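Side-chain contacts in DNA polymerase III, gamma subunit-related protein (Thermotoga maritima, PDB 2GNO), which probably binds DNA and resembles the AAA+ subunits of bacterial DNA polymerase III: residues Ile12-Glu17 with Glu40-Phe45; Tyr76-Tyr81 with Pro110-Ile115; Asp4-Leu9 with Arg32-Glu37; Arg120-Leu125 with Ser131-Val136. All coordinates share one frame; numbering follows the deposited sequence.

Interaction 1. Residues Ile12-Glu17 with Glu40-Phe45; sequences IIEKSE and EYVEKF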
# COMPACT_ATOMS: atom_id res chain seq x y z
N ILE A 12 -23.04 10.69 9.10
CA ILE A 12 -23.31 11.15 7.73
C ILE A 12 -24.01 10.03 6.98
O ILE A 12 -24.99 10.28 6.27
CB ILE A 12 -21.99 11.56 7.02
CG1 ILE A 12 -21.44 12.85 7.64
CG2 ILE A 12 -22.22 11.79 5.51
CD1 ILE A 12 -20.05 13.26 7.20
N ILE A 13 -23.50 8.80 7.14
CA ILE A 13 -24.06 7.60 6.53
C ILE A 13 -25.46 7.28 7.02
O ILE A 13 -26.33 6.94 6.21
CB ILE A 13 -23.14 6.36 6.74
CG1 ILE A 13 -21.91 6.47 5.84
CG2 ILE A 13 -23.87 5.02 6.36
CD1 ILE A 13 -20.83 5.45 6.12
N GLU A 14 -25.68 7.32 8.33
CA GLU A 14 -27.00 7.01 8.90
C GLU A 14 -28.14 7.98 8.50
O GLU A 14 -29.30 7.59 8.56
CB GLU A 14 -26.93 6.75 10.41
CG GLU A 14 -26.22 5.42 10.71
CD GLU A 14 -25.99 5.13 12.19
OE1 GLU A 14 -25.94 6.07 13.01
OE2 GLU A 14 -25.81 3.94 12.52
N LYS A 15 -27.80 9.21 8.09
CA LYS A 15 -28.79 10.19 7.61
C LYS A 15 -28.63 10.41 6.08
O LYS A 15 -28.82 11.53 5.59
CB LYS A 15 -28.74 11.50 8.41
CG LYS A 15 -28.91 11.26 9.92
CD LYS A 15 -29.25 12.49 10.75
CE LYS A 15 -30.72 12.92 10.58
NZ LYS A 15 -31.08 14.06 11.47
N SER A 16 -28.28 9.33 5.37
CA SER A 16 -28.13 9.29 3.91
C SER A 16 -28.99 8.16 3.36
O SER A 16 -29.13 7.11 3.98
CB SER A 16 -26.68 9.05 3.47
OG SER A 16 -25.88 10.20 3.71
N GLU A 17 -29.57 8.40 2.19
CA GLU A 17 -30.42 7.44 1.50
C GLU A 17 -29.68 7.08 0.22
O GLU A 17 -30.14 7.29 -0.90
CB GLU A 17 -31.84 7.96 1.32
CG GLU A 17 -31.99 9.39 0.82
CD GLU A 17 -33.41 9.86 0.86
OE1 GLU A 17 -34.32 9.03 0.72
OE2 GLU A 17 -33.60 11.08 1.01
N GLU A 40 -18.24 -2.34 9.45
CA GLU A 40 -18.41 -2.89 10.79
C GLU A 40 -18.55 -1.79 11.83
O GLU A 40 -19.30 -1.95 12.78
CB GLU A 40 -17.29 -3.85 11.16
CG GLU A 40 -17.40 -4.36 12.57
CD GLU A 40 -16.53 -5.54 12.86
OE1 GLU A 40 -15.89 -6.10 11.95
OE2 GLU A 40 -16.50 -5.92 14.01
N TYR A 41 -17.84 -0.68 11.66
CA TYR A 41 -17.97 0.43 12.58
C TYR A 41 -19.39 1.02 12.54
O TYR A 41 -19.94 1.35 13.57
CB TYR A 41 -16.95 1.51 12.32
CG TYR A 41 -16.96 2.55 13.42
CD1 TYR A 41 -16.22 2.36 14.57
CD2 TYR A 41 -17.76 3.68 13.33
CE1 TYR A 41 -16.27 3.28 15.62
CE2 TYR A 41 -17.80 4.61 14.35
CZ TYR A 41 -17.06 4.41 15.49
OH TYR A 41 -17.10 5.34 16.51
N VAL A 42 -19.98 1.13 11.35
CA VAL A 42 -21.34 1.66 11.25
C VAL A 42 -22.39 0.66 11.74
O VAL A 42 -23.32 1.03 12.43
CB VAL A 42 -21.69 2.03 9.78
CG1 VAL A 42 -23.18 2.45 9.61
CG2 VAL A 42 -20.80 3.13 9.27
N GLU A 43 -22.23 -0.61 11.36
CA GLU A 43 -23.18 -1.64 11.67
C GLU A 43 -23.01 -2.33 13.01
O GLU A 43 -23.94 -3.00 13.45
CB GLU A 43 -23.14 -2.69 10.56
CG GLU A 43 -23.40 -2.15 9.14
CD GLU A 43 -24.86 -1.82 8.86
OE1 GLU A 43 -25.75 -2.24 9.61
OE2 GLU A 43 -25.11 -1.15 7.84
N LYS A 44 -21.84 -2.19 13.64
CA LYS A 44 -21.54 -2.83 14.91
C LYS A 44 -21.74 -4.32 14.81
O LYS A 44 -22.31 -4.95 15.70
CB LYS A 44 -22.37 -2.25 16.07
CG LYS A 44 -22.34 -0.73 16.18
CD LYS A 44 -20.94 -0.21 16.31
CE LYS A 44 -20.94 1.28 16.47
NZ LYS A 44 -19.56 1.83 16.42
N PHE A 45 -21.30 -4.87 13.68
CA PHE A 45 -21.43 -6.29 13.42
C PHE A 45 -20.42 -6.57 12.31
O PHE A 45 -20.24 -5.72 11.44
CB PHE A 45 -22.86 -6.62 12.97
CG PHE A 45 -23.22 -8.06 13.13
CD1 PHE A 45 -23.70 -8.52 14.36
CD2 PHE A 45 -23.13 -8.95 12.07
CE1 PHE A 45 -24.05 -9.84 14.54
CE2 PHE A 45 -23.47 -10.29 12.25
CZ PHE A 45 -23.93 -10.73 13.48
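I13 has CG1 beside its backbone N (chi1 -73°) and an extended tip, which sends CD1 toward V42. A chi1 of 174° puts V42 CG2 beside its backbone N, where it meets I13, and CG1 on the side of E14. The two residues meet methyl to methyl, with I13 CD1 3.9 Å from V42 CG2, and the side chains cross obliquely. The setting is the AAA+ type of P-loop fold, with a five-stranded parallel sheet in the order 5-1-4-3-2. The contact joins the C-terminal ends of helix 5-14 and helix 30-43. I13 also rests on I21 of strand 19-24, so it packs against both the sheet and the second helix. E14 runs past V42 on the exposed side. Its OE2 lies 3.8 Å from V42 O, and two acceptors so placed make no bond. OE1 is in a salt bridge with K10, one turn earlier, which probably eases the closeness of the E14 carboxylate to V42 O. The carboxylate of E43 is 6.8 Å away, measured from E14 OE2 to E43 OE1. E43 is held separately, by T82 N, R83 N and Y85 OH. Both helices end here. S16 OG donates to I12 O at 2.7 Å, a side-chain bond over the C-terminal turn of the first helix. In the second, K44 takes a positive phi of 56°, and K44 N still reaches E40 O at 2.7 Å. The K44 side chain folds back, setting NZ 3.6 Å above the centre of the Y41 ring and in a weak hydrogen bond to Y41 O.

Interaction 2. Residues Tyr76-Tyr81 with Pro110-Ile115; sequences YSPELY and PEYAVI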
# COMPACT_ATOMS: atom_id res chain seq x y z
N TYR A 76 -29.26 -5.97 -5.16
CA TYR A 76 -29.88 -6.78 -4.12
C TYR A 76 -29.69 -6.14 -2.74
O TYR A 76 -28.72 -5.42 -2.52
CB TYR A 76 -29.23 -8.17 -4.09
CG TYR A 76 -29.40 -8.96 -5.37
CD1 TYR A 76 -28.47 -8.85 -6.40
CD2 TYR A 76 -30.48 -9.82 -5.54
CE1 TYR A 76 -28.62 -9.58 -7.58
CE2 TYR A 76 -30.64 -10.55 -6.71
CZ TYR A 76 -29.70 -10.43 -7.73
OH TYR A 76 -29.87 -11.16 -8.88
N SER A 77 -30.62 -6.42 -1.83
CA SER A 77 -30.54 -5.91 -0.47
C SER A 77 -29.52 -6.66 0.39
O SER A 77 -29.14 -7.79 0.07
CB SER A 77 -31.90 -6.06 0.23
OG SER A 77 -32.90 -5.31 -0.43
N PRO A 78 -29.03 -6.01 1.47
CA PRO A 78 -28.14 -6.70 2.39
C PRO A 78 -28.91 -7.75 3.19
O PRO A 78 -30.12 -7.58 3.41
CB PRO A 78 -27.68 -5.59 3.32
CG PRO A 78 -28.80 -4.60 3.28
CD PRO A 78 -29.21 -4.59 1.86
N GLU A 79 -28.22 -8.82 3.60
CA GLU A 79 -28.84 -9.90 4.37
C GLU A 79 -28.96 -9.56 5.85
O GLU A 79 -30.06 -9.58 6.40
CB GLU A 79 -28.04 -11.20 4.23
CG GLU A 79 -27.97 -11.75 2.81
CD GLU A 79 -27.28 -13.12 2.72
OE1 GLU A 79 -26.92 -13.71 3.77
OE2 GLU A 79 -27.11 -13.61 1.58
N LEU A 80 -27.81 -9.27 6.47
CA LEU A 80 -27.71 -8.96 7.90
C LEU A 80 -27.63 -7.48 8.19
O LEU A 80 -28.23 -6.99 9.17
CB LEU A 80 -26.43 -9.58 8.45
CG LEU A 80 -26.28 -11.10 8.33
CD1 LEU A 80 -24.88 -11.53 8.74
CD2 LEU A 80 -27.32 -11.80 9.16
N TYR A 81 -26.85 -6.77 7.40
CA TYR A 81 -26.68 -5.35 7.58
C TYR A 81 -27.89 -4.50 7.17
O TYR A 81 -28.74 -4.95 6.40
CB TYR A 81 -25.45 -4.81 6.82
CG TYR A 81 -24.04 -5.11 7.29
CD1 TYR A 81 -23.75 -5.48 8.60
CD2 TYR A 81 -22.95 -4.71 6.50
CE1 TYR A 81 -22.44 -5.64 9.03
CE2 TYR A 81 -21.64 -4.83 6.94
CZ TYR A 81 -21.40 -5.30 8.20
OH TYR A 81 -20.11 -5.42 8.65
N PRO A 110 -28.51 2.90 -4.65
CA PRO A 110 -29.71 2.44 -3.98
C PRO A 110 -29.78 2.99 -2.55
O PRO A 110 -28.73 3.20 -1.93
CB PRO A 110 -29.52 0.92 -3.96
CG PRO A 110 -28.69 0.64 -5.16
CD PRO A 110 -27.77 1.80 -5.29
N GLU A 111 -30.98 3.29 -2.07
CA GLU A 111 -31.21 3.83 -0.70
C GLU A 111 -30.42 3.10 0.39
O GLU A 111 -29.91 3.73 1.31
CB GLU A 111 -32.72 3.91 -0.33
CG GLU A 111 -33.57 2.60 -0.35
CD GLU A 111 -33.96 2.06 -1.75
OE1 GLU A 111 -33.66 2.72 -2.77
OE2 GLU A 111 -34.57 0.97 -1.82
N TYR A 112 -30.30 1.78 0.24
CA TYR A 112 -29.58 0.91 1.15
C TYR A 112 -28.06 0.77 0.85
O TYR A 112 -27.40 0.02 1.53
CB TYR A 112 -30.24 -0.50 1.17
CG TYR A 112 -30.32 -1.16 -0.20
CD1 TYR A 112 -29.20 -1.75 -0.81
CD2 TYR A 112 -31.53 -1.21 -0.89
CE1 TYR A 112 -29.28 -2.34 -2.07
CE2 TYR A 112 -31.63 -1.80 -2.14
CZ TYR A 112 -30.50 -2.36 -2.72
OH TYR A 112 -30.61 -2.94 -3.96
N ALA A 113 -27.52 1.50 -0.14
CA ALA A 113 -26.11 1.39 -0.51
C ALA A 113 -25.13 2.47 -0.02
O ALA A 113 -25.45 3.64 0.08
CB ALA A 113 -26.00 1.32 -2.02
N VAL A 114 -23.91 2.04 0.28
CA VAL A 114 -22.84 2.94 0.67
C VAL A 114 -21.68 2.55 -0.22
O VAL A 114 -21.25 1.41 -0.17
CB VAL A 114 -22.44 2.80 2.13
CG1 VAL A 114 -21.28 3.77 2.45
CG2 VAL A 114 -23.64 3.06 3.03
N ILE A 115 -21.20 3.45 -1.06
CA ILE A 115 -20.07 3.16 -1.93
C ILE A 115 -18.91 3.89 -1.31
O ILE A 115 -18.99 5.10 -1.08
CB ILE A 115 -20.30 3.59 -3.39
CG1 ILE A 115 -21.55 2.91 -3.96
CG2 ILE A 115 -19.05 3.25 -4.20
CD1 ILE A 115 -21.93 3.36 -5.39
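Y112 presents its ring to the loop 76-81 with one face against the backbone of S77. S77 CA lies 4.3 Å from the ring centroid and 16° off the normal, a CH-pi contact over the face. S77 OG is on the same face, 4.1 Å from Y112 CE2. P110 CB covers the opposite face, so the ring is sandwiched between its own turn and the neighbouring loop. P78 comes in obliquely, with CD 3.9 Å from Y112 CD1. The carbonyl of Y76 is also oblique to the ring, and Y76 O sits 3.2 Å from Y112 CE1. That oxygen has a proper donor in K84 NZ. A type I turn from P110 to A113 carries Y112 into strand 113-119 of the parallel sheet, and it is closed by A113 N to P110 O at 2.7 Å. At chi1 57° CG is wedged between the two backbone branches, and the ring is folded back over P110. The hydroxyl is hydrogen-bonded to L74 O, which ties the turn to helix 64-74. With the ring cut back to an alanine, a gap is likely to open between S77 and P110, and L74 O would probably lose this donor. The backbone of Y112 is also hydrogen-bonded to K84.

Interaction 3. Residues Asp4-Leu9 with Arg32-Glu37; sequences DQLETL and REVSLE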
# COMPACT_ATOMS: atom_id res chain seq x y z
N ASP A 4 -13.16 9.12 16.28
CA ASP A 4 -13.56 10.50 15.86
C ASP A 4 -13.89 10.58 14.37
O ASP A 4 -14.95 11.10 14.00
CB ASP A 4 -12.45 11.52 16.18
CG ASP A 4 -12.14 11.62 17.66
OD1 ASP A 4 -12.72 10.86 18.47
OD2 ASP A 4 -11.30 12.47 18.02
N GLN A 5 -12.99 10.07 13.53
CA GLN A 5 -13.18 10.09 12.07
C GLN A 5 -14.33 9.15 11.71
O GLN A 5 -15.31 9.59 11.12
CB GLN A 5 -11.90 9.67 11.32
CG GLN A 5 -11.90 9.99 9.81
CD GLN A 5 -11.61 11.46 9.50
OE1 GLN A 5 -10.59 12.01 9.93
NE2 GLN A 5 -12.45 12.08 8.69
N LEU A 6 -14.19 7.89 12.10
CA LEU A 6 -15.20 6.86 11.86
C LEU A 6 -16.60 7.27 12.36
O LEU A 6 -17.60 7.00 11.69
CB LEU A 6 -14.78 5.53 12.50
CG LEU A 6 -13.57 4.78 11.93
CD1 LEU A 6 -13.14 3.65 12.84
CD2 LEU A 6 -13.86 4.24 10.52
N GLU A 7 -16.65 7.95 13.51
CA GLU A 7 -17.92 8.39 14.11
C GLU A 7 -18.61 9.48 13.29
O GLU A 7 -19.83 9.50 13.20
CB GLU A 7 -17.72 8.84 15.57
CG GLU A 7 -19.03 9.04 16.37
CD GLU A 7 -19.89 7.77 16.46
OE1 GLU A 7 -19.32 6.65 16.48
OE2 GLU A 7 -21.13 7.88 16.53
N THR A 8 -17.82 10.39 12.70
CA THR A 8 -18.35 11.48 11.87
C THR A 8 -18.98 10.88 10.61
O THR A 8 -20.09 11.26 10.24
CB THR A 8 -17.26 12.50 11.54
OG1 THR A 8 -16.72 13.02 12.77
CG2 THR A 8 -17.82 13.66 10.72
N LEU A 9 -18.27 9.93 9.99
CA LEU A 9 -18.76 9.20 8.83
C LEU A 9 -20.03 8.42 9.09
O LEU A 9 -20.94 8.43 8.27
CB LEU A 9 -17.70 8.19 8.33
CG LEU A 9 -16.59 8.70 7.44
CD1 LEU A 9 -15.52 7.66 7.23
CD2 LEU A 9 -17.16 9.17 6.12
N ARG A 32 -7.25 2.97 2.75
CA ARG A 32 -7.73 1.60 2.53
C ARG A 32 -8.25 0.94 3.80
O ARG A 32 -9.29 0.28 3.77
CB ARG A 32 -6.61 0.73 1.96
CG ARG A 32 -6.20 1.04 0.52
CD ARG A 32 -4.86 0.39 0.20
NE ARG A 32 -4.87 -1.04 0.53
CZ ARG A 32 -5.25 -2.04 -0.28
NH1 ARG A 32 -5.61 -1.83 -1.53
NH2 ARG A 32 -5.22 -3.29 0.18
N GLU A 33 -7.52 1.10 4.90
CA GLU A 33 -7.90 0.51 6.21
C GLU A 33 -9.11 1.18 6.86
O GLU A 33 -9.91 0.51 7.51
CB GLU A 33 -6.73 0.49 7.17
CG GLU A 33 -5.61 -0.42 6.69
CD GLU A 33 -6.04 -1.86 6.57
OE1 GLU A 33 -6.72 -2.38 7.48
OE2 GLU A 33 -5.69 -2.48 5.56
N VAL A 34 -9.23 2.49 6.69
CA VAL A 34 -10.41 3.19 7.16
C VAL A 34 -11.65 2.65 6.39
O VAL A 34 -12.70 2.40 7.00
CB VAL A 34 -10.27 4.72 6.99
CG1 VAL A 34 -11.62 5.43 7.24
CG2 VAL A 34 -9.19 5.26 7.94
N SER A 35 -11.49 2.50 5.08
CA SER A 35 -12.54 1.98 4.19
C SER A 35 -12.99 0.58 4.60
O SER A 35 -14.19 0.33 4.67
CB SER A 35 -12.07 1.95 2.72
OG SER A 35 -11.65 3.24 2.29
N LEU A 36 -12.03 -0.30 4.85
CA LEU A 36 -12.29 -1.68 5.27
C LEU A 36 -12.96 -1.85 6.62
O LEU A 36 -13.77 -2.76 6.81
CB LEU A 36 -10.99 -2.49 5.25
CG LEU A 36 -10.49 -2.85 3.86
CD1 LEU A 36 -9.06 -3.33 3.91
CD2 LEU A 36 -11.39 -3.88 3.21
N GLU A 37 -12.61 -1.01 7.57
CA GLU A 37 -13.20 -1.05 8.90
C GLU A 37 -14.51 -0.27 8.99
O GLU A 37 -15.24 -0.42 9.93
CB GLU A 37 -12.18 -0.47 9.91
CG GLU A 37 -10.94 -1.33 10.09
CD GLU A 37 -11.24 -2.69 10.72
OE1 GLU A 37 -12.25 -2.80 11.45
OE2 GLU A 37 -10.46 -3.64 10.50
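L6 and V34 make the nearest approach, with L6 CD2 4.1 Å from V34 CG1. The same leucine methyl is 4.1 Å from V34 O, so it lies against both the side chain and the backbone of helix 30-43. The side chains run antiparallel, each passing alongside the other. L9, one turn on, gives a looser touch, its CD1 4.5 Å from V34 CG1. V34 holds CG1 anti to its backbone N (chi1 169°), and that single methyl serves both leucines. The next shell is also largely apolar. L6 and L9 both touch L38, L6 reaches Y41 as well, L9 packs on I21, and V34 on I23 of strand 19-24. The two helices thus pack side by side against the sheet of the AAA+ core. A hydrogen bond between E7 OE1 and Y41 OH links them. Other polar bonds hold each helix in its own place. At the start of helix 5-14, T8 OG1 donates to D4 O at 2.9 Å, and T8 N shares this acceptor. S35, on another side of its helix, bonds through OG to P31 O and N118 ND2. L36 belongs to a 2-ethoxyethanol pocket. A sodium ion lies about 4 Å from the V34 side chain, which has no group to bind it. Methyl groups at van der Waals range supply the contact, so its hold depends on shape and burial and has little directional bonding.

Interaction 4. Residues Arg120-Leu125 with Ser131-Val136; sequences RRWHYL and SRVFRV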
# COMPACT_ATOMS: atom_id res chain seq x y z
N ARG A 120 -5.43 8.45 -2.87
CA ARG A 120 -4.50 9.40 -2.25
C ARG A 120 -4.28 10.62 -3.17
O ARG A 120 -3.54 11.52 -2.83
CB ARG A 120 -3.17 8.67 -2.07
CG ARG A 120 -3.22 7.36 -1.24
CD ARG A 120 -1.93 6.60 -1.37
NE ARG A 120 -0.80 7.46 -0.99
CZ ARG A 120 0.49 7.25 -1.30
NH1 ARG A 120 0.88 6.21 -2.05
NH2 ARG A 120 1.41 8.13 -0.89
N ARG A 121 -5.01 10.64 -4.30
CA ARG A 121 -4.86 11.61 -5.36
C ARG A 121 -6.24 12.18 -5.80
O ARG A 121 -6.72 11.84 -6.87
CB ARG A 121 -4.20 10.81 -6.51
CG ARG A 121 -3.13 9.79 -6.02
CD ARG A 121 -2.43 9.00 -7.09
NE ARG A 121 -1.55 7.98 -6.48
CZ ARG A 121 -0.82 7.08 -7.14
NH1 ARG A 121 -0.84 7.01 -8.48
NH2 ARG A 121 -0.07 6.22 -6.46
N TRP A 122 -6.86 13.05 -5.00
CA TRP A 122 -8.19 13.64 -5.34
C TRP A 122 -8.32 14.23 -6.76
O TRP A 122 -9.33 14.00 -7.46
CB TRP A 122 -8.61 14.67 -4.28
CG TRP A 122 -9.78 15.58 -4.65
CD1 TRP A 122 -9.70 16.86 -5.08
CD2 TRP A 122 -11.18 15.27 -4.61
NE1 TRP A 122 -10.94 17.38 -5.30
CE2 TRP A 122 -11.88 16.42 -5.02
CE3 TRP A 122 -11.90 14.14 -4.25
CZ2 TRP A 122 -13.28 16.47 -5.10
CZ3 TRP A 122 -13.30 14.17 -4.33
CH2 TRP A 122 -13.97 15.33 -4.76
N HIS A 123 -7.29 14.94 -7.21
CA HIS A 123 -7.30 15.58 -8.53
C HIS A 123 -7.10 14.62 -9.74
O HIS A 123 -7.35 15.03 -10.88
CB HIS A 123 -6.36 16.80 -8.52
CG HIS A 123 -6.72 17.79 -7.45
ND1 HIS A 123 -6.04 17.87 -6.25
CD2 HIS A 123 -7.75 18.66 -7.35
CE1 HIS A 123 -6.60 18.79 -5.49
NE2 HIS A 123 -7.64 19.29 -6.13
N TYR A 124 -6.67 13.37 -9.50
CA TYR A 124 -6.53 12.32 -10.56
C TYR A 124 -7.90 11.81 -11.05
O TYR A 124 -7.99 11.21 -12.13
CB TYR A 124 -5.77 11.08 -10.05
CG TYR A 124 -4.26 11.13 -10.07
CD1 TYR A 124 -3.55 12.24 -9.60
CD2 TYR A 124 -3.53 10.00 -10.44
CE1 TYR A 124 -2.16 12.24 -9.59
CE2 TYR A 124 -2.15 9.99 -10.42
CZ TYR A 124 -1.46 11.11 -10.00
OH TYR A 124 -0.08 11.09 -9.98
N LEU A 125 -8.93 11.99 -10.25
CA LEU A 125 -10.28 11.55 -10.59
C LEU A 125 -10.91 12.48 -11.61
O LEU A 125 -10.62 13.69 -11.64
CB LEU A 125 -11.15 11.46 -9.32
CG LEU A 125 -10.91 10.31 -8.32
CD1 LEU A 125 -9.45 9.92 -8.07
CD2 LEU A 125 -11.62 10.65 -7.00
N SER A 131 -17.67 15.19 -8.71
CA SER A 131 -18.99 15.81 -8.63
C SER A 131 -20.04 14.95 -7.93
O SER A 131 -21.00 15.46 -7.35
CB SER A 131 -19.50 16.10 -10.05
OG SER A 131 -20.83 16.60 -10.05
N ARG A 132 -19.86 13.63 -8.01
CA ARG A 132 -20.80 12.67 -7.42
C ARG A 132 -20.37 11.97 -6.12
O ARG A 132 -21.14 11.14 -5.62
CB ARG A 132 -21.13 11.63 -8.50
CG ARG A 132 -21.88 12.22 -9.70
CD ARG A 132 -21.92 11.25 -10.85
NE ARG A 132 -22.79 11.73 -11.93
CZ ARG A 132 -22.48 12.65 -12.84
NH1 ARG A 132 -21.31 13.30 -12.83
NH2 ARG A 132 -23.38 12.97 -13.77
N VAL A 133 -19.20 12.32 -5.56
CA VAL A 133 -18.71 11.70 -4.31
C VAL A 133 -18.37 12.71 -3.20
O VAL A 133 -17.69 13.71 -3.43
CB VAL A 133 -17.46 10.79 -4.53
CG1 VAL A 133 -17.76 9.71 -5.54
CG2 VAL A 133 -16.21 11.58 -4.92
N PHE A 134 -18.84 12.40 -1.98
CA PHE A 134 -18.60 13.21 -0.78
C PHE A 134 -17.19 12.91 -0.31
O PHE A 134 -16.93 11.83 0.21
CB PHE A 134 -19.62 12.81 0.30
CG PHE A 134 -19.53 13.59 1.58
CD1 PHE A 134 -18.66 13.19 2.60
CD2 PHE A 134 -20.35 14.70 1.79
CE1 PHE A 134 -18.58 13.90 3.78
CE2 PHE A 134 -20.28 15.41 2.98
CZ PHE A 134 -19.39 15.02 3.97
N ARG A 135 -16.27 13.87 -0.49
CA ARG A 135 -14.86 13.69 -0.11
C ARG A 135 -14.62 13.78 1.39
O ARG A 135 -15.19 14.64 2.07
CB ARG A 135 -14.04 14.78 -0.76
CG ARG A 135 -12.54 14.67 -0.62
CD ARG A 135 -11.96 15.95 -1.17
NE ARG A 135 -10.51 15.97 -1.24
CZ ARG A 135 -9.80 17.00 -1.70
NH1 ARG A 135 -10.41 18.12 -2.13
NH2 ARG A 135 -8.47 16.92 -1.75
N VAL A 136 -13.71 12.93 1.88
CA VAL A 136 -13.34 12.86 3.31
C VAL A 136 -11.84 12.67 3.44
O VAL A 136 -11.32 11.63 3.05
CB VAL A 136 -14.07 11.67 4.01
CG1 VAL A 136 -13.64 11.53 5.47
CG2 VAL A 136 -15.58 11.85 3.90
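W122 and R135 lie flat on one another. The guanidinium stacks on the indole with their planes 7° apart, and R135 CZ is 3.4 Å from the centroid of the five-membered ring, a cation-pi contact over the face. The fold is the AAA+ core: the loop after strand 113-119 meets edge strand 134-137. S131, R132 and V133 probably match the SRC motif of related polymerase III subunits. R135 leaves the strand with CG anti to the backbone N (chi1 -173°) and stays extended to NE. Its aliphatic part therefore crosses the six-membered ring, with CD 3.6 Å from that centroid. R135 NH2 has a weak hydrogen bond to N24 OD1, which may help to limit the group's rotation. V133 comes from another direction, at the indole edge, where its CG2 is 3.9 Å from W122 CZ3. The indole also touches L22 and K130. With a leucine in place of W122, the guanidinium of R135 would probably lose its flat partner and be freer to turn. H123 follows W122 and turns its ring face to W122 CD1. W122 NE1 is 3.3 Å from R135 NH1, but both are donors and no hydrogen bond forms.

Overall arrangement
Interactions 1 and 3 are two levels of one helix pair, 5-14 with 30-43, their centres 11 Å apart. A probable hydrogen bond from Y41 OH to E7 OE1 (2.6 Å) joins them. Interaction 2 also lies 11 Å from interaction 1, centre to centre. Y81 OH bonds F45 O at 2.8 Å there, and I13 CG2 packs on V114 CG2 at 3.9 Å. Interaction 4 has its centre 16 Å from that of interaction 3, and L9 CD2 meets V136 CG2 of the edge strand at 3.8 Å. Interactions 2 and 4 reach the same sheet without touching. Interaction 3 holds L36 of a 2-ethoxyethanol pocket, which P47, A49 and V52 complete.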